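Local coordinates for protein GlcNAc Inducible Gene 2, GIG2 (Candida albicans, PDB 6AKZ) that binds an iron(III) ion and is probably an oxygenase of the DUF1479 family within the cupin clan, although its substrate is not established, at residues I178-P183 and N364-V369; Q257-L262 and S345-H350; N264-E269 and I338-K343; T271-P276 and E356-H361. All coordinates share one frame; numbering follows the deposited sequence.

How the interactions relate
From the N terminus, strand 178-181 comes first. It meets strand 367-371 in interaction 1, which closes a long loop that holds the other three contacts. Strand 256-261 follows and pairs with strand 346-350 in interaction 2. Loop 264-269 then meets loop 338-343 in interaction 3, nested inside the loop of interaction 2. Strand 272-274 pairs with strand 355-357 in interaction 4, which crosses both interaction 2 and interaction 3. Interactions 1 and 2 belong to one mixed sheet, where strands 256-261 and 367-371 are neighbours. Interaction 4 belongs to a small three-stranded sheet, and interaction 3 bridges the connections between these two sheets.

Interaction 1 of 4, residues I178-P183 and N364-V369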
loop_
_atom_site.group_PDB
_atom_site.type_symbol
_atom_site.label_atom_id
_atom_site.label_comp_id
_atom_site.label_asym_id
_atom_site.label_seq_id
_atom_site.Cartn_x
_atom_site.Cartn_y
_atom_site.Cartn_z
ATOM N N ILE A 178 6.501 1.034 14.193
ATOM C CA ILE A 178 5.360 1.428 14.958
ATOM C C ILE A 178 5.288 2.977 15.043
ATOM O O ILE A 178 6.260 3.683 14.853
ATOM C CB ILE A 178 5.352 0.732 16.319
ATOM C CG1 ILE A 178 6.441 1.234 17.224
ATOM C CG2 ILE A 178 5.485 -0.815 16.150
ATOM C CD1 ILE A 178 6.308 0.744 18.669
ATOM N N ARG A 179 4.076 3.470 15.280
ATOM C CA ARG A 179 3.836 4.867 15.559
ATOM C C ARG A 179 3.176 4.993 16.925
ATOM O O ARG A 179 2.264 4.228 17.289
ATOM C CB ARG A 179 2.977 5.488 14.477
ATOM C CG ARG A 179 2.394 6.820 14.951
ATOM C CD ARG A 179 1.650 7.507 13.856
ATOM N NE ARG A 179 0.487 6.805 13.245
ATOM C CZ ARG A 179 -0.741 6.667 13.743
ATOM N NH1 ARG A 179 -1.009 6.966 15.008
ATOM N NH2 ARG A 179 -1.732 6.212 12.944
ATOM N N ILE A 180 3.711 5.888 17.762
ATOM C CA ILE A 180 3.048 6.213 19.011
ATOM C C ILE A 180 3.021 7.736 19.039
ATOM O O ILE A 180 4.062 8.352 19.306
ATOM C CB ILE A 180 3.814 5.690 20.250
ATOM C CG1 ILE A 180 3.964 4.172 20.172
ATOM C CG2 ILE A 180 3.062 6.008 21.535
ATOM C CD1 ILE A 180 4.850 3.577 21.247
ATOM N N ARG A 181 1.879 8.326 18.642
ATOM C CA ARG A 181 1.732 9.755 18.431
ATOM C C ARG A 181 1.055 10.379 19.655
ATOM O O ARG A 181 -0.061 10.055 20.002
ATOM C CB ARG A 181 0.938 10.067 17.214
ATOM C CG ARG A 181 0.824 11.574 16.884
ATOM C CD ARG A 181 0.254 11.728 15.515
ATOM N NE ARG A 181 -0.025 13.123 15.216
ATOM C CZ ARG A 181 -0.671 13.548 14.144
ATOM N NH1 ARG A 181 -1.156 12.703 13.239
ATOM N NH2 ARG A 181 -0.830 14.845 13.958
ATOM N N GLU A 182 1.822 11.207 20.379
ATOM C CA GLU A 182 1.259 11.948 21.521
ATOM C C GLU A 182 0.344 13.096 21.040
ATOM O O GLU A 182 0.598 13.710 19.998
ATOM C CB GLU A 182 2.376 12.495 22.438
ATOM C CG GLU A 182 3.121 11.386 23.175
ATOM C CD GLU A 182 2.264 10.586 24.129
ATOM O OE1 GLU A 182 1.415 11.169 24.831
ATOM O OE2 GLU A 182 2.389 9.344 24.178
ATOM N N PRO A 183 -0.639 13.475 21.885
ATOM C CA PRO A 183 -1.410 14.677 21.548
ATOM C C PRO A 183 -0.540 15.871 21.416
ATOM O O PRO A 183 0.468 16.005 22.155
ATOM C CB PRO A 183 -2.345 14.837 22.733
ATOM C CG PRO A 183 -2.550 13.441 23.259
ATOM C CD PRO A 183 -1.217 12.750 23.013
ATOM N N ASN A 364 -7.415 12.704 23.497
ATOM C CA ASN A 364 -7.164 12.523 24.944
ATOM C C ASN A 364 -6.017 11.568 25.315
ATOM O O ASN A 364 -5.761 11.390 26.482
ATOM C CB ASN A 364 -8.418 12.099 25.728
ATOM C CG ASN A 364 -9.196 10.974 25.071
ATOM O OD1 ASN A 364 -8.817 10.447 24.010
ATOM N ND2 ASN A 364 -10.309 10.596 25.707
ATOM N N GLY A 365 -5.351 10.949 24.341
ATOM C CA GLY A 365 -4.256 10.040 24.649
ATOM C C GLY A 365 -3.520 9.727 23.387
ATOM O O GLY A 365 -3.834 10.209 22.305
ATOM N N HIS A 366 -2.515 8.879 23.520
ATOM C CA HIS A 366 -1.676 8.481 22.405
ATOM C C HIS A 366 -2.537 7.797 21.307
ATOM O O HIS A 366 -3.559 7.169 21.586
ATOM C CB HIS A 366 -0.497 7.548 22.893
ATOM C CG HIS A 366 -0.979 6.255 23.447
ATOM N ND1 HIS A 366 -1.111 5.117 22.661
ATOM C CD2 HIS A 366 -1.397 5.892 24.693
ATOM C CE1 HIS A 366 -1.561 4.124 23.402
ATOM N NE2 HIS A 366 -1.804 4.586 24.612
ATOM N N SER A 367 -2.140 8.085 20.068
ATOM C CA SER A 367 -2.664 7.463 18.875
ATOM C C SER A 367 -1.476 6.569 18.346
ATOM O O SER A 367 -0.483 7.047 17.803
ATOM C CB SER A 367 -3.043 8.493 17.866
ATOM O OG SER A 367 -3.336 7.863 16.683
ATOM N N SER A 368 -1.631 5.270 18.548
ATOM C CA SER A 368 -0.562 4.302 18.307
ATOM C C SER A 368 -1.075 3.137 17.469
ATOM O O SER A 368 -2.194 2.641 17.668
ATOM C CB SER A 368 -0.080 3.778 19.590
ATOM O OG SER A 368 0.334 4.857 20.453
ATOM N N VAL A 369 -0.224 2.783 16.508
ATOM C CA VAL A 369 -0.509 1.706 15.609
ATOM C C VAL A 369 0.726 0.883 15.320
ATOM O O VAL A 369 1.876 1.329 15.441
ATOM C CB VAL A 369 -1.181 2.153 14.299
ATOM C CG1 VAL A 369 -2.423 2.966 14.562
ATOM C CG2 VAL A 369 -0.221 2.886 13.366
#
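Arg-179 reaches across to Ser-367 and Val-369 on the tightly packed side of this strand pair. Its chain bends at chi3 (60°), which carries NE back over the neighbouring strand. NH1 donates to Ser-367 OG at 3.0 Å, tilted slightly from the guanidinium plane. A weak bond from NH1 to Ser-367 O accompanies it at 2.8 Å. Val-369 CG2 lies over one face of the guanidinium, offset toward its rim, 3.7 Å from Arg-179 NH2. Arg-179 NE is taken by Tyr-371 OH. The antiparallel strands are neighbours in the mixed sheet of this cupin-clan protein, with two backbone bonds each in the pairs Arg-179/Val-369 and Arg-181/Ser-367. The Arg-179 side chain lies about 10 Å from the bound iron(III) ion. On the other face of the sheet, Ile-180 CG2 sits 3.2 Å from Ser-368 OG. That hydroxyl also shares a 2.7 Å hydrogen bond with His-366 ND1, and the His-366 ring stacks on Phe-103 of helix 96-112.

Toward Glu-182 and Pro-183 the contact thins out, and the residues are partly exposed. Pro-183 CG only touches Gly-365 O at 3.6 Å. Glu-182 OE2 approaches His-366 CB at the same distance without a polar bond.

Ser-367 O also receives Arg-181 N, and Ser-367 OG donates to Gly-270 O. Oxygens of Ser-367 and Tyr-371 thus hold N-H groups of a buried guanidinium and fix its rotation.

Interaction 2 of 4, residues Q257-L262 and S345-H350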
loop_
_atom_site.group_PDB
_atom_site.type_symbol
_atom_site.label_atom_id
_atom_site.label_comp_id
_atom_site.label_asym_id
_atom_site.label_seq_id
_atom_site.Cartn_x
_atom_site.Cartn_y
_atom_site.Cartn_z
ATOM N N GLN A 257 -1.938 -1.444 2.218
ATOM C CA GLN A 257 -1.260 -0.948 3.426
ATOM C C GLN A 257 -2.237 -1.187 4.564
ATOM O O GLN A 257 -3.443 -1.322 4.377
ATOM C CB GLN A 257 -0.981 0.533 3.369
ATOM C CG GLN A 257 0.049 0.950 2.291
ATOM C CD GLN A 257 0.499 2.401 2.434
ATOM O OE1 GLN A 257 0.872 2.803 3.520
ATOM N NE2 GLN A 257 0.570 3.147 1.336
ATOM N N GLY A 258 -1.690 -1.256 5.744
ATOM C CA GLY A 258 -2.490 -1.540 6.926
ATOM C C GLY A 258 -1.871 -1.278 8.252
ATOM O O GLY A 258 -0.629 -1.190 8.341
ATOM N N TRP A 259 -2.702 -1.320 9.281
ATOM C CA TRP A 259 -2.182 -1.350 10.638
ATOM C C TRP A 259 -3.188 -1.784 11.645
ATOM O O TRP A 259 -4.441 -1.787 11.361
ATOM C CB TRP A 259 -1.678 0.041 11.029
ATOM C CG TRP A 259 -2.530 1.247 10.772
ATOM C CD1 TRP A 259 -2.218 2.243 9.872
ATOM C CD2 TRP A 259 -3.730 1.718 11.459
ATOM N NE1 TRP A 259 -3.142 3.271 9.952
ATOM C CE2 TRP A 259 -4.048 3.005 10.912
ATOM C CE3 TRP A 259 -4.546 1.201 12.460
ATOM C CZ2 TRP A 259 -5.159 3.719 11.287
ATOM C CZ3 TRP A 259 -5.656 1.922 12.868
ATOM C CH2 TRP A 259 -5.957 3.152 12.289
ATOM N N LEU A 260 -2.643 -2.250 12.746
ATOM C CA LEU A 260 -3.399 -2.693 13.930
ATOM C C LEU A 260 -3.453 -1.580 14.940
ATOM O O LEU A 260 -2.402 -1.042 15.327
ATOM C CB LEU A 260 -2.766 -3.940 14.568
ATOM C CG LEU A 260 -3.359 -4.463 15.922
ATOM C CD1 LEU A 260 -4.712 -5.039 15.634
ATOM C CD2 LEU A 260 -2.427 -5.516 16.443
ATOM N N ALA A 261 -4.643 -1.240 15.395
ATOM C CA ALA A 261 -4.862 -0.199 16.418
ATOM C C ALA A 261 -4.444 -0.623 17.828
ATOM O O ALA A 261 -4.949 -1.613 18.353
ATOM C CB ALA A 261 -6.346 0.230 16.442
ATOM N N LEU A 262 -3.526 0.127 18.429
ATOM C CA LEU A 262 -3.023 -0.132 19.798
ATOM C C LEU A 262 -3.646 0.887 20.776
ATOM O O LEU A 262 -3.348 0.862 21.987
ATOM C CB LEU A 262 -1.513 0.036 19.806
ATOM C CG LEU A 262 -0.723 -0.883 18.863
ATOM C CD1 LEU A 262 0.768 -0.546 18.982
ATOM C CD2 LEU A 262 -1.064 -2.320 19.155
ATOM N N SER A 345 -8.808 -3.103 16.413
ATOM C CA SER A 345 -9.272 -3.004 15.040
ATOM C C SER A 345 -8.073 -2.982 14.112
ATOM O O SER A 345 -6.976 -2.637 14.492
ATOM C CB SER A 345 -10.053 -1.716 14.772
ATOM O OG SER A 345 -11.229 -1.761 15.563
ATOM N N PHE A 346 -8.321 -3.418 12.892
ATOM C CA PHE A 346 -7.328 -3.415 11.822
ATOM C C PHE A 346 -7.872 -2.552 10.713
ATOM O O PHE A 346 -9.037 -2.734 10.328
ATOM C CB PHE A 346 -6.960 -4.802 11.364
ATOM C CG PHE A 346 -5.619 -4.891 10.754
ATOM C CD1 PHE A 346 -5.423 -4.505 9.430
ATOM C CD2 PHE A 346 -4.517 -5.253 11.488
ATOM C CE1 PHE A 346 -4.187 -4.516 8.893
ATOM C CE2 PHE A 346 -3.267 -5.279 10.925
ATOM C CZ PHE A 346 -3.090 -4.898 9.662
ATOM N N VAL A 347 -7.017 -1.672 10.151
ATOM C CA VAL A 347 -7.402 -0.805 9.079
ATOM C C VAL A 347 -6.536 -1.150 7.847
ATOM O O VAL A 347 -5.306 -1.125 7.935
ATOM C CB VAL A 347 -7.328 0.679 9.439
ATOM C CG1 VAL A 347 -7.407 1.592 8.220
ATOM C CG2 VAL A 347 -8.386 1.020 10.491
ATOM N N PHE A 348 -7.195 -1.366 6.731
ATOM C CA PHE A 348 -6.555 -1.643 5.408
ATOM C C PHE A 348 -6.886 -0.531 4.421
ATOM O O PHE A 348 -8.021 -0.041 4.362
ATOM C CB PHE A 348 -7.107 -2.914 4.786
ATOM C CG PHE A 348 -6.625 -4.171 5.381
ATOM C CD1 PHE A 348 -5.321 -4.566 5.175
ATOM C CD2 PHE A 348 -7.491 -4.999 6.122
ATOM C CE1 PHE A 348 -4.800 -5.755 5.703
ATOM C CE2 PHE A 348 -6.965 -6.191 6.670
ATOM C CZ PHE A 348 -5.639 -6.555 6.455
ATOM N N TRP A 349 -5.934 -0.158 3.583
ATOM C CA TRP A 349 -6.255 0.590 2.433
ATOM C C TRP A 349 -5.432 0.097 1.221
ATOM O O TRP A 349 -4.256 -0.316 1.291
ATOM C CB TRP A 349 -6.166 2.099 2.594
ATOM C CG TRP A 349 -4.805 2.661 2.925
ATOM C CD1 TRP A 349 -3.972 3.286 2.063
ATOM C CD2 TRP A 349 -4.135 2.633 4.194
ATOM N NE1 TRP A 349 -2.751 3.670 2.719
ATOM C CE2 TRP A 349 -2.891 3.345 4.043
ATOM C CE3 TRP A 349 -4.480 2.143 5.465
ATOM C CZ2 TRP A 349 -2.011 3.557 5.108
ATOM C CZ3 TRP A 349 -3.554 2.310 6.532
ATOM C CH2 TRP A 349 -2.360 2.997 6.350
ATOM N N HIS A 350 -6.086 0.166 0.081
ATOM C CA HIS A 350 -5.477 -0.185 -1.235
ATOM C C HIS A 350 -4.245 0.657 -1.539
ATOM O O HIS A 350 -4.152 1.823 -1.185
ATOM C CB HIS A 350 -6.483 -0.074 -2.369
ATOM C CG HIS A 350 -6.080 -0.754 -3.632
ATOM N ND1 HIS A 350 -5.324 -0.141 -4.602
ATOM C CD2 HIS A 350 -6.464 -1.940 -4.155
ATOM C CE1 HIS A 350 -5.197 -0.941 -5.643
ATOM N NE2 HIS A 350 -5.879 -2.051 -5.391
#
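Gln-257 lies across one face of the Trp-349 indole. Its CB stands 3.8 Å from the centroid of the Trp-349 six-membered ring, a CH-pi contact. The amide continues past the ring, its plane turned 44° from the indole, and OE1 comes 3.4 Å from Trp-349 CZ2. The amide nitrogen NE2 leaves this contact to donate to Asp-194 OD2, a ligand of the iron. Gln-257 is therefore a second-shell residue of the metal site. Trp-349 also meets the ring of a second ligand, His-355.

The Trp-259 side chain crosses that of Trp-349 at about a right angle. Its CD1 lies in the Trp-349 plane, at the ring edge, 3.6 Å from Trp-349 CZ3. One face of Trp-259 rests on Val-347, whose CB is 3.9 Å from the centroid of the six-membered ring and almost on its normal.

These residues line one face of two adjacent antiparallel strands, in the mixed sheet of a protein assigned to the cupin clan. Five backbone hydrogen bonds join the strands, from Gln-257/Trp-349 to Ala-261/Ser-345.

The opposite face carries Leu-260, Phe-346 and Phe-348. Phe-346 CG is anti to the backbone N (chi1 -155°), and the ring lies over the neighbouring strand. Trp-259 O sits over the ring centre, 3.4 Å from Phe-346 CG. Leu-260 CB touches Phe-346 CD2 at 3.8 Å, the two side chains crossing at about a right angle. Gly-258 brings its bare CA to within 4.0 Å of Phe-346 CE1. Helix 143-153 packs against both phenylalanines.

Interaction 3 of 4, residues N264-E269 and I338-K343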
loop_
_atom_site.group_PDB
_atom_site.type_symbol
_atom_site.label_atom_id
_atom_site.label_comp_id
_atom_site.label_asym_id
_atom_site.label_seq_id
_atom_site.Cartn_x
_atom_site.Cartn_y
_atom_site.Cartn_z
ATOM N N ASN A 264 -7.387 3.708 21.432
ATOM C CA ASN A 264 -8.687 4.227 21.033
ATOM C C ASN A 264 -8.521 5.683 20.655
ATOM O O ASN A 264 -8.071 6.471 21.532
ATOM C CB ASN A 264 -9.679 4.188 22.190
ATOM C CG ASN A 264 -9.914 2.810 22.716
ATOM O OD1 ASN A 264 -10.131 1.812 21.975
ATOM N ND2 ASN A 264 -9.812 2.706 24.044
ATOM N N ASN A 265 -8.895 6.094 19.420
ATOM C CA ASN A 265 -8.813 7.523 18.991
ATOM C C ASN A 265 -9.980 7.853 18.091
ATOM O O ASN A 265 -10.287 7.071 17.198
ATOM C CB ASN A 265 -7.543 7.810 18.223
ATOM C CG ASN A 265 -6.312 7.310 18.954
ATOM O OD1 ASN A 265 -5.919 6.122 18.762
ATOM N ND2 ASN A 265 -5.776 8.104 19.899
ATOM N N LYS A 266 -10.660 8.942 18.349
ATOM C CA LYS A 266 -11.910 9.259 17.594
ATOM C C LYS A 266 -11.469 9.894 16.263
ATOM O O LYS A 266 -10.327 10.167 16.145
ATOM C CB LYS A 266 -12.737 10.263 18.330
ATOM C CG LYS A 266 -13.412 9.638 19.529
ATOM C CD LYS A 266 -14.186 10.703 20.294
ATOM C CE LYS A 266 -14.606 10.241 21.662
ATOM N NZ LYS A 266 -13.464 10.475 22.608
ATOM N N SER A 267 -12.350 9.969 15.267
ATOM C CA SER A 267 -12.007 10.559 13.938
ATOM C C SER A 267 -11.313 11.870 14.131
ATOM O O SER A 267 -11.743 12.681 14.992
ATOM C CB SER A 267 -13.265 10.771 13.054
ATOM O OG SER A 267 -13.961 9.605 12.908
ATOM N N GLY A 268 -10.245 12.125 13.408
ATOM C CA GLY A 268 -9.527 13.398 13.529
ATOM C C GLY A 268 -8.458 13.470 14.626
ATOM O O GLY A 268 -7.697 14.408 14.693
ATOM N N GLU A 269 -8.423 12.509 15.543
ATOM C CA GLU A 269 -7.468 12.579 16.661
ATOM C C GLU A 269 -6.170 11.876 16.295
ATOM O O GLU A 269 -5.917 10.776 16.773
ATOM C CB GLU A 269 -8.096 11.928 17.923
ATOM C CG GLU A 269 -9.318 12.669 18.415
ATOM C CD GLU A 269 -10.000 12.091 19.699
ATOM O OE1 GLU A 269 -9.714 10.919 20.153
ATOM O OE2 GLU A 269 -10.828 12.904 20.285
ATOM N N ILE A 338 -10.948 8.604 8.869
ATOM C CA ILE A 338 -11.566 7.286 9.159
ATOM C C ILE A 338 -12.503 7.366 10.360
ATOM O O ILE A 338 -12.456 8.340 11.117
ATOM C CB ILE A 338 -10.507 6.190 9.355
ATOM C CG1 ILE A 338 -9.593 6.553 10.536
ATOM C CG2 ILE A 338 -9.822 5.928 8.010
ATOM C CD1 ILE A 338 -8.738 5.395 10.920
ATOM N N PRO A 339 -13.408 6.375 10.514
ATOM C CA PRO A 339 -14.270 6.251 11.724
ATOM C C PRO A 339 -13.440 6.138 12.981
ATOM O O PRO A 339 -12.206 5.941 12.942
ATOM C CB PRO A 339 -15.196 5.031 11.433
ATOM C CG PRO A 339 -14.803 4.527 10.084
ATOM C CD PRO A 339 -13.712 5.339 9.515
ATOM N N ASP A 340 -14.102 6.396 14.105
ATOM C CA ASP A 340 -13.484 6.219 15.437
ATOM C C ASP A 340 -12.739 4.873 15.465
ATOM O O ASP A 340 -13.239 3.894 14.965
ATOM C CB ASP A 340 -14.556 6.254 16.543
ATOM C CG ASP A 340 -15.180 7.645 16.706
ATOM O OD1 ASP A 340 -14.649 8.695 16.181
ATOM O OD2 ASP A 340 -16.254 7.672 17.373
ATOM N N VAL A 341 -11.516 4.890 15.930
ATOM C CA VAL A 341 -10.680 3.691 16.002
ATOM C C VAL A 341 -10.718 3.166 17.433
ATOM O O VAL A 341 -10.485 3.947 18.379
ATOM C CB VAL A 341 -9.222 4.076 15.654
ATOM C CG1 VAL A 341 -8.262 2.944 15.879
ATOM C CG2 VAL A 341 -9.171 4.540 14.222
ATOM N N LYS A 342 -10.971 1.867 17.563
ATOM C CA LYS A 342 -10.892 1.146 18.821
ATOM C C LYS A 342 -9.650 0.187 18.833
ATOM O O LYS A 342 -9.283 -0.424 17.843
ATOM C CB LYS A 342 -12.205 0.397 19.062
ATOM C CG LYS A 342 -13.449 1.304 19.070
ATOM C CD LYS A 342 -13.425 2.226 20.265
ATOM C CE LYS A 342 -14.799 2.944 20.481
ATOM N NZ LYS A 342 -14.766 4.358 19.963
ATOM N N LYS A 343 -9.052 0.036 19.985
ATOM C CA LYS A 343 -7.967 -1.011 20.218
ATOM C C LYS A 343 -8.345 -2.356 19.618
ATOM O O LYS A 343 -9.471 -2.794 19.768
ATOM C CB LYS A 343 -7.761 -1.229 21.729
ATOM C CG LYS A 343 -7.155 -0.067 22.396
ATOM C CD LYS A 343 -7.081 -0.296 23.904
ATOM C CE LYS A 343 -6.401 0.904 24.541
ATOM N NZ LYS A 343 -6.274 0.735 26.021
#
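Ser-267 OG donates to Ile-338 O at 2.7 Å, the shortest polar bond between these two loops. The hydroxyl lies in the carbonyl plane, on a lone pair of the oxygen. OG is anti to the carbonyl carbon of its own residue (chi1 -55°), which turns it to the Ile-338 side. The backbone nitrogen of Ser-267 is bound as well. It donates to Asp-340 OD1 at 2.8 Å, on the anti lone pair of that oxygen. Asp-340 OD1 also lies 3.3 Å from Lys-266 CB, so the carboxylate oxygen is packed against the chain it accepts from. The amino group of Lys-266 stays well short of an ion pair with this carboxylate.

Further along, Asn-265 and Val-341 exchange two backbone bonds as a single antiparallel bridge. Asn-264 extends the pairing with its side chain. Its OD1 takes the bond from Lys-343 N at 2.9 Å, the donor tilted 31° from the amide carbonyl plane. The aliphatic chain of Lys-343 crosses this amide at about a right angle, with CG 3.5 Å from Asn-264 OD1. Lys-343 NZ goes on to a salt bridge with Asp-100.

Loop 264-269 finishes in a type II turn from Lys-266 to Glu-269. Glu-269 OE1 accepts from Lys-266 N at 2.8 Å, the donor well above the carboxylate plane, and so ties the two ends of the turn. Val-341 and Ile-338 pack on Trp-259, which joins this loop pair to the main sheet.

Between the loops, side-chain oxygens thus take bonds from the backbone nitrogens of Lys-343 and Ser-267, on either side of the single bridge to which strand pairing is reduced.

Interaction 4 of 4, residues T271-P276 and E356-H361; sequences TLRVLP and EVDREH
Arg-273 presents the edge of its guanidinium to Glu-356, whose carboxyl carbon CD lies in the guanidinium plane. NE donates to Glu-356 OE2 at 2.9 Å in a salt bridge that is almost straight (177°). The oxygen is met on its anti side, and the two planes are 39° apart. The chain of Arg-273 bends at chi3 (43°), bringing NE beside the glutamate. The two side chains run side by side in the same direction. Asp-358 crosses Arg-273 at about a right angle and puts OD1 3.1 Å from Arg-273 CD. It is near the charge but forms no salt bridge with it.

The other oxygen, Asp-358 OD2, is gripped twice by Thr-271. OG1 donates at 2.7 Å, nearly in line with the C-O bond, and Thr-271 N donates to the same OD2 at 2.8 Å on the anti lone pair. Two backbone bonds join Arg-273 and Glu-356 in a short antiparallel pair of the three-stranded sheet. On its other face Leu-272 packs on Trp-349, close to the iron ligand His-355.

The negative charge of Asp-358 is met by two donors from one threonine. The nearby arginine would probably stabilise it further.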
loop_
_atom_site.group_PDB
_atom_site.type_symbol
_atom_site.label_atom_id
_atom_site.label_comp_id
_atom_site.label_asym_id
_atom_site.label_seq_id
_atom_site.Cartn_x
_atom_site.Cartn_y
_atom_site.Cartn_z
ATOM N N THR A 271 -5.148 10.370 13.618
ATOM C CA THR A 271 -5.321 9.109 12.892
ATOM C C THR A 271 -4.935 9.151 11.400
ATOM O O THR A 271 -3.871 9.648 11.031
ATOM C CB THR A 271 -6.767 8.588 13.013
ATOM O OG1 THR A 271 -7.685 9.656 12.748
ATOM C CG2 THR A 271 -7.020 8.041 14.409
ATOM N N LEU A 272 -5.821 8.612 10.562
ATOM C CA LEU A 272 -5.648 8.514 9.135
ATOM C C LEU A 272 -6.849 9.182 8.448
ATOM O O LEU A 272 -7.968 9.135 8.959
ATOM C CB LEU A 272 -5.592 7.026 8.768
ATOM C CG LEU A 272 -5.384 6.640 7.270
ATOM C CD1 LEU A 272 -4.037 7.052 6.773
ATOM C CD2 LEU A 272 -5.639 5.150 7.139
ATOM N N ARG A 273 -6.571 9.788 7.321
ATOM C CA ARG A 273 -7.558 10.353 6.425
ATOM C C ARG A 273 -7.362 9.659 5.050
ATOM O O ARG A 273 -6.275 9.403 4.644
ATOM C CB ARG A 273 -7.435 11.856 6.312
ATOM C CG ARG A 273 -7.622 12.496 7.662
ATOM C CD ARG A 273 -7.281 13.936 7.721
ATOM N NE ARG A 273 -7.717 14.764 6.626
ATOM C CZ ARG A 273 -8.909 15.292 6.509
ATOM N NH1 ARG A 273 -9.885 15.025 7.373
ATOM N NH2 ARG A 273 -9.145 16.067 5.502
ATOM N N VAL A 274 -8.474 9.391 4.396
ATOM C CA VAL A 274 -8.452 8.724 3.138
ATOM C C VAL A 274 -9.439 9.369 2.154
ATOM O O VAL A 274 -10.340 10.096 2.585
ATOM C CB VAL A 274 -8.925 7.241 3.313
ATOM C CG1 VAL A 274 -7.926 6.457 4.124
ATOM C CG2 VAL A 274 -10.288 7.136 4.013
ATOM N N LEU A 275 -9.284 9.070 0.893
ATOM C CA LEU A 275 -10.258 9.423 -0.135
ATOM C C LEU A 275 -10.852 8.095 -0.552
ATOM O O LEU A 275 -10.299 7.419 -1.424
ATOM C CB LEU A 275 -9.561 10.096 -1.312
ATOM C CG LEU A 275 -10.396 11.090 -2.062
ATOM C CD1 LEU A 275 -9.538 11.686 -3.191
ATOM C CD2 LEU A 275 -11.590 10.399 -2.591
ATOM N N PRO A 276 -12.038 7.746 -0.027
ATOM C CA PRO A 276 -12.531 6.407 -0.163
ATOM C C PRO A 276 -13.249 6.152 -1.495
ATOM O O PRO A 276 -14.461 5.806 -1.570
ATOM C CB PRO A 276 -13.415 6.260 1.098
ATOM C CG PRO A 276 -14.050 7.622 1.188
ATOM C CD PRO A 276 -12.832 8.515 0.977
ATOM N N GLU A 356 -3.652 10.519 3.922
ATOM C CA GLU A 356 -2.683 11.362 4.723
ATOM C C GLU A 356 -3.010 11.146 6.188
ATOM O O GLU A 356 -4.040 10.578 6.526
ATOM C CB GLU A 356 -2.891 12.852 4.399
ATOM C CG GLU A 356 -4.313 13.314 4.543
ATOM C CD GLU A 356 -4.587 14.812 4.263
ATOM O OE1 GLU A 356 -3.697 15.518 3.754
ATOM O OE2 GLU A 356 -5.734 15.265 4.580
ATOM N N VAL A 357 -2.109 11.561 7.063
ATOM C CA VAL A 357 -2.382 11.533 8.533
ATOM C C VAL A 357 -2.951 12.858 8.959
ATOM O O VAL A 357 -2.807 13.876 8.288
ATOM C CB VAL A 357 -1.195 11.198 9.430
ATOM C CG1 VAL A 357 -1.014 9.684 9.493
ATOM C CG2 VAL A 357 0.026 11.959 8.994
ATOM N N ASP A 358 -3.683 12.855 10.051
ATOM C CA ASP A 358 -4.254 14.085 10.578
ATOM C C ASP A 358 -3.128 15.075 10.929
ATOM O O ASP A 358 -2.085 14.668 11.494
ATOM C CB ASP A 358 -5.063 13.806 11.860
ATOM C CG ASP A 358 -6.410 13.200 11.608
ATOM O OD1 ASP A 358 -7.184 13.801 10.843
ATOM O OD2 ASP A 358 -6.764 12.178 12.290
ATOM N N ARG A 359 -3.345 16.338 10.538
ATOM C CA ARG A 359 -2.415 17.460 10.828
ATOM C C ARG A 359 -2.236 17.623 12.367
ATOM O O ARG A 359 -1.127 17.729 12.910
ATOM C CB ARG A 359 -2.985 18.770 10.184
ATOM N N GLU A 360 -3.318 17.557 13.074
ATOM C CA GLU A 360 -3.259 17.751 14.498
ATOM C C GLU A 360 -3.764 16.569 15.284
ATOM O O GLU A 360 -4.485 15.791 14.767
ATOM C CB GLU A 360 -4.188 18.913 14.834
ATOM C CG GLU A 360 -3.868 20.258 14.224
ATOM C CD GLU A 360 -2.506 20.729 14.607
ATOM O OE1 GLU A 360 -2.103 20.538 15.753
ATOM O OE2 GLU A 360 -1.821 21.311 13.773
ATOM N N HIS A 361 -3.387 16.489 16.565
ATOM C CA HIS A 361 -3.861 15.447 17.459
ATOM C C HIS A 361 -4.231 16.084 18.781
ATOM O O HIS A 361 -3.397 16.275 19.617
ATOM C CB HIS A 361 -2.850 14.365 17.723
ATOM C CG HIS A 361 -3.361 13.308 18.649
ATOM N ND1 HIS A 361 -2.585 12.279 19.123
ATOM C CD2 HIS A 361 -4.571 13.148 19.200
ATOM C CE1 HIS A 361 -3.309 11.524 19.922
ATOM N NE2 HIS A 361 -4.525 12.019 19.963
#